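Cog5 (Kluyveromyces lactis, PDB 4U6U) forms, with its partner Cog7, part of the conserved oligomeric Golgi complex, a multisubunit tethering complex that probably helps capture transport vesicles before fusion at the Golgi. Local coordinates at residues L165-I169 against S231-F236; K157-T161 against N185-I189. The protein carries 7 engineered substitutions. All coordinates share one frame. Residue numbers count along the deposited sequence, not the author numbering.

Contact 1 of 2, residues L165-I169 against S231-F236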
# COMPACT_ATOMS: atom_id res chain seq x y z
N LEU B 165 -10.13 -26.93 -17.68
CA LEU B 165 -10.41 -28.32 -17.33
C LEU B 165 -11.83 -28.72 -17.73
O LEU B 165 -12.04 -29.76 -18.35
CB LEU B 165 -10.23 -28.57 -15.84
CG LEU B 165 -8.83 -28.54 -15.24
CD1 LEU B 165 -8.93 -28.71 -13.74
CD2 LEU B 165 -7.93 -29.61 -15.86
N SER B 166 -12.81 -27.90 -17.36
CA SER B 166 -14.20 -28.21 -17.69
C SER B 166 -14.44 -28.28 -19.18
O SER B 166 -15.33 -29.02 -19.62
CB SER B 166 -15.16 -27.20 -17.07
OG SER B 166 -15.39 -27.52 -15.72
N LYS B 167 -13.69 -27.53 -19.97
CA LYS B 167 -13.89 -27.57 -21.42
C LYS B 167 -13.62 -28.95 -22.02
O LYS B 167 -14.21 -29.30 -23.05
CB LYS B 167 -13.02 -26.54 -22.11
CG LYS B 167 -13.67 -25.17 -22.16
CD LYS B 167 -12.71 -24.13 -22.72
CE LYS B 167 -13.10 -22.71 -22.31
NZ LYS B 167 -12.02 -21.72 -22.62
N THR B 168 -12.76 -29.75 -21.39
CA THR B 168 -12.51 -31.10 -21.91
C THR B 168 -13.48 -32.17 -21.41
O THR B 168 -13.36 -33.33 -21.79
CB THR B 168 -11.08 -31.59 -21.61
OG1 THR B 168 -10.70 -31.22 -20.27
CG2 THR B 168 -10.10 -31.00 -22.62
N ILE B 169 -14.43 -31.82 -20.55
CA ILE B 169 -15.41 -32.80 -20.08
C ILE B 169 -16.20 -33.36 -21.28
O ILE B 169 -16.51 -34.55 -21.34
CB ILE B 169 -16.36 -32.16 -19.07
CG1 ILE B 169 -15.60 -31.85 -17.78
CG2 ILE B 169 -17.59 -33.04 -18.83
CD1 ILE B 169 -16.43 -31.14 -16.77
N SER B 231 -15.14 -25.81 -8.75
CA SER B 231 -15.88 -25.42 -9.95
C SER B 231 -15.59 -26.37 -11.12
O SER B 231 -16.09 -26.19 -12.23
CB SER B 231 -15.60 -23.97 -10.35
OG SER B 231 -14.31 -23.82 -10.89
N PHE B 232 -14.77 -27.38 -10.86
CA PHE B 232 -14.54 -28.42 -11.84
C PHE B 232 -15.26 -29.67 -11.39
O PHE B 232 -15.82 -30.40 -12.20
CB PHE B 232 -13.07 -28.73 -12.01
CG PHE B 232 -12.83 -29.94 -12.84
CD1 PHE B 232 -13.02 -29.89 -14.22
CD2 PHE B 232 -12.48 -31.15 -12.27
CE1 PHE B 232 -12.82 -31.00 -15.01
CE2 PHE B 232 -12.29 -32.27 -13.05
CZ PHE B 232 -12.46 -32.20 -14.42
N LYS B 233 -15.23 -29.93 -10.09
CA LYS B 233 -16.03 -30.99 -9.49
C LYS B 233 -17.50 -30.80 -9.81
O LYS B 233 -18.18 -31.72 -10.26
CB LYS B 233 -15.85 -31.01 -7.97
CG LYS B 233 -16.67 -32.04 -7.23
CD LYS B 233 -16.65 -31.77 -5.74
CE LYS B 233 -17.67 -32.59 -4.99
NZ LYS B 233 -17.25 -34.02 -4.95
N ARG B 234 -17.98 -29.58 -9.61
CA ARG B 234 -19.38 -29.27 -9.80
C ARG B 234 -19.77 -29.59 -11.24
O ARG B 234 -20.81 -30.22 -11.48
CB ARG B 234 -19.67 -27.81 -9.43
CG ARG B 234 -21.00 -27.25 -9.85
CD ARG B 234 -21.13 -25.77 -9.46
NE ARG B 234 -19.97 -24.96 -9.84
CZ ARG B 234 -19.85 -24.27 -10.98
NH1 ARG B 234 -20.82 -24.30 -11.89
NH2 ARG B 234 -18.74 -23.57 -11.23
N ASP B 235 -18.91 -29.20 -12.17
CA ASP B 235 -19.17 -29.39 -13.60
C ASP B 235 -19.13 -30.86 -13.99
O ASP B 235 -19.96 -31.34 -14.77
CB ASP B 235 -18.14 -28.61 -14.43
CG ASP B 235 -18.40 -27.13 -14.42
OD1 ASP B 235 -19.36 -26.71 -13.75
OD2 ASP B 235 -17.65 -26.39 -15.09
N PHE B 236 -18.12 -31.54 -13.50
CA PHE B 236 -17.94 -32.94 -13.79
C PHE B 236 -19.16 -33.72 -13.34
O PHE B 236 -19.79 -34.43 -14.13
CB PHE B 236 -16.67 -33.44 -13.11
CG PHE B 236 -16.16 -34.75 -13.63
CD1 PHE B 236 -15.41 -34.80 -14.79
CD2 PHE B 236 -16.38 -35.91 -12.92
CE1 PHE B 236 -14.93 -36.02 -15.25
CE2 PHE B 236 -15.89 -37.12 -13.38
CZ PHE B 236 -15.17 -37.18 -14.54
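In the all-helical C-terminal part of Cog5, the C-terminal portion of helix 143-167 and the residues that follow it pack against helix 220-241, a compact example of an apolar helix contact that also carries one polar bond. Along 231-236, Ser231 hardly takes part, and the first real contact is Phe232, whose CA lies 5.9 Å from CA of Ser166. Its t rotamer carries the ring across to the other segment: Leu165 CB comes within 3.5 Å of Phe232 CD1, with the leucine side chain over one ring face, and Ile169 CG1 lies 4.0 Å from Phe232 CE1. Phe175 of helix 175-192 and Ala284 of helix 277-284 also touch the Phe232 side chain, so it sits where several helices converge. One turn on, Asp235 faces 165-169 and packs its CB 3.8 Å from Ile169 CD1, while its carboxylate makes the polar link across the pair, a short hydrogen bond in which Ser166 OG donates to Asp235 OD2 at 2.6 Å. Phe236, which Val285 and Ile287 touch as well, then presents a ring edge to the same isoleucine, with Ile169 CG1 4.2 Å from Phe236 CD1.

Contact 2 of 2, residues K157-T161 against N185-I189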
# COMPACT_ATOMS: atom_id res chain seq x y z
N LYS B 157 -6.39 -16.75 -11.88
CA LYS B 157 -5.76 -17.99 -12.30
C LYS B 157 -6.68 -19.19 -12.04
O LYS B 157 -6.83 -20.05 -12.91
CB LYS B 157 -4.41 -18.19 -11.60
CG LYS B 157 -3.32 -17.21 -12.05
CD LYS B 157 -2.03 -17.38 -11.24
CE LYS B 157 -0.78 -17.55 -12.12
NZ LYS B 157 -0.73 -16.61 -13.28
N ILE B 158 -7.32 -19.24 -10.87
CA ILE B 158 -8.27 -20.31 -10.58
C ILE B 158 -9.36 -20.32 -11.65
O ILE B 158 -9.71 -21.38 -12.16
CB ILE B 158 -8.89 -20.23 -9.13
CG1 ILE B 158 -10.06 -19.25 -9.02
CG2 ILE B 158 -7.82 -19.89 -8.10
CD1 ILE B 158 -10.51 -18.99 -7.59
N GLN B 159 -9.87 -19.14 -12.02
CA GLN B 159 -10.93 -19.04 -13.01
C GLN B 159 -10.50 -19.58 -14.38
O GLN B 159 -11.23 -20.34 -15.00
CB GLN B 159 -11.39 -17.59 -13.14
CG GLN B 159 -12.82 -17.42 -13.64
CD GLN B 159 -12.90 -16.61 -14.92
OE1 GLN B 159 -12.56 -17.09 -16.00
NE2 GLN B 159 -13.34 -15.36 -14.80
N THR B 160 -9.31 -19.19 -14.85
CA THR B 160 -8.84 -19.62 -16.17
C THR B 160 -8.57 -21.13 -16.24
O THR B 160 -8.93 -21.79 -17.23
CB THR B 160 -7.57 -18.85 -16.60
OG1 THR B 160 -7.94 -17.77 -17.46
CG2 THR B 160 -6.62 -19.74 -17.37
N THR B 161 -7.93 -21.68 -15.21
CA THR B 161 -7.63 -23.10 -15.19
C THR B 161 -8.87 -23.97 -14.97
O THR B 161 -9.08 -24.97 -15.68
CB THR B 161 -6.56 -23.42 -14.12
OG1 THR B 161 -5.26 -23.23 -14.71
CG2 THR B 161 -6.65 -24.86 -13.67
N ASN B 185 -0.19 -23.18 -14.31
CA ASN B 185 -0.58 -22.13 -13.38
C ASN B 185 -0.16 -22.47 -11.96
O ASN B 185 0.32 -21.61 -11.22
CB ASN B 185 -2.10 -21.89 -13.44
CG ASN B 185 -2.52 -20.98 -14.60
OD1 ASN B 185 -1.72 -20.62 -15.46
ND2 ASN B 185 -3.80 -20.61 -14.62
N ARG B 186 -0.37 -23.74 -11.58
CA ARG B 186 0.02 -24.27 -10.27
C ARG B 186 1.46 -23.93 -9.95
O ARG B 186 1.79 -23.54 -8.82
CB ARG B 186 -0.19 -25.79 -10.23
CG ARG B 186 0.88 -26.62 -9.50
CD ARG B 186 0.73 -26.53 -7.98
NE ARG B 186 1.51 -27.53 -7.25
CZ ARG B 186 2.85 -27.59 -7.22
NH1 ARG B 186 3.59 -26.69 -7.85
NH2 ARG B 186 3.44 -28.55 -6.52
N ASN B 187 2.32 -24.10 -10.95
CA ASN B 187 3.73 -23.74 -10.86
C ASN B 187 3.94 -22.23 -10.74
O ASN B 187 4.78 -21.78 -9.96
CB ASN B 187 4.49 -24.29 -12.07
CG ASN B 187 4.82 -25.76 -11.92
OD1 ASN B 187 4.77 -26.30 -10.81
ND2 ASN B 187 5.18 -26.41 -13.03
N SER B 188 3.18 -21.45 -11.52
CA SER B 188 3.26 -19.99 -11.48
C SER B 188 2.93 -19.49 -10.10
O SER B 188 3.47 -18.49 -9.64
CB SER B 188 2.32 -19.36 -12.51
OG SER B 188 3.00 -19.03 -13.70
N ILE B 189 2.02 -20.19 -9.43
CA ILE B 189 1.61 -19.87 -8.08
C ILE B 189 2.67 -20.32 -7.08
O ILE B 189 2.91 -19.66 -6.06
CB ILE B 189 0.24 -20.50 -7.76
CG1 ILE B 189 -0.82 -19.82 -8.61
CG2 ILE B 189 -0.11 -20.37 -6.28
CD1 ILE B 189 -2.21 -20.19 -8.24
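A helical hairpin illustrates how a long polar side chain can fill the gap between neighbouring helices: 157-161 and 185-189 run antiparallel, with segment axes 10.9 Å apart at closest approach and at 166° to each other. Lys157 starts in an m, t conformation that extends its chain across the interface, so that CE lies 3.6 Å from Ser188 CB and CD lies 3.8 Å from Ile189 CG1. Its chi3 of 128° falls between wells and chi4 is p; the chain thus bends near its end, where NZ hydrogen-bonds to Cys118 O and Asn121 OD1. The m rotamer of Asn185 places ND2 beside Thr161, while OD1 is held by a hydrogen bond from Asn121 ND2. Ile189 also touches Leu220 and Phe224 of helix 220-241. On the other helix, the methyl carbon Thr160 CG2 is 4.0 Å from Asn185 ND2. Thr161 OG1 comes still closer to Asn185 ND2, at 3.0 Å, but the angle is too poor for a hydrogen bond.

Helix 143-167 packs against both helix 175-192 and helix 220-241, and each contact describes one of these pairings. Contact 2, with helix 175-192, is the more deeply buried site, its centre about 15 Å from the centre of the chain; contact 1, with helix 220-241, is partly buried, its centre about 28 Å from the centre of the chain. The centres of the two contacts are about 15 Å apart. The outer contact is led by aromatic and aliphatic groups with a direct hydrogen bond, whereas the inner one is rich in polar side chains yet has no hydrogen bond across its segments, Asn121 satisfying partners from both helices instead.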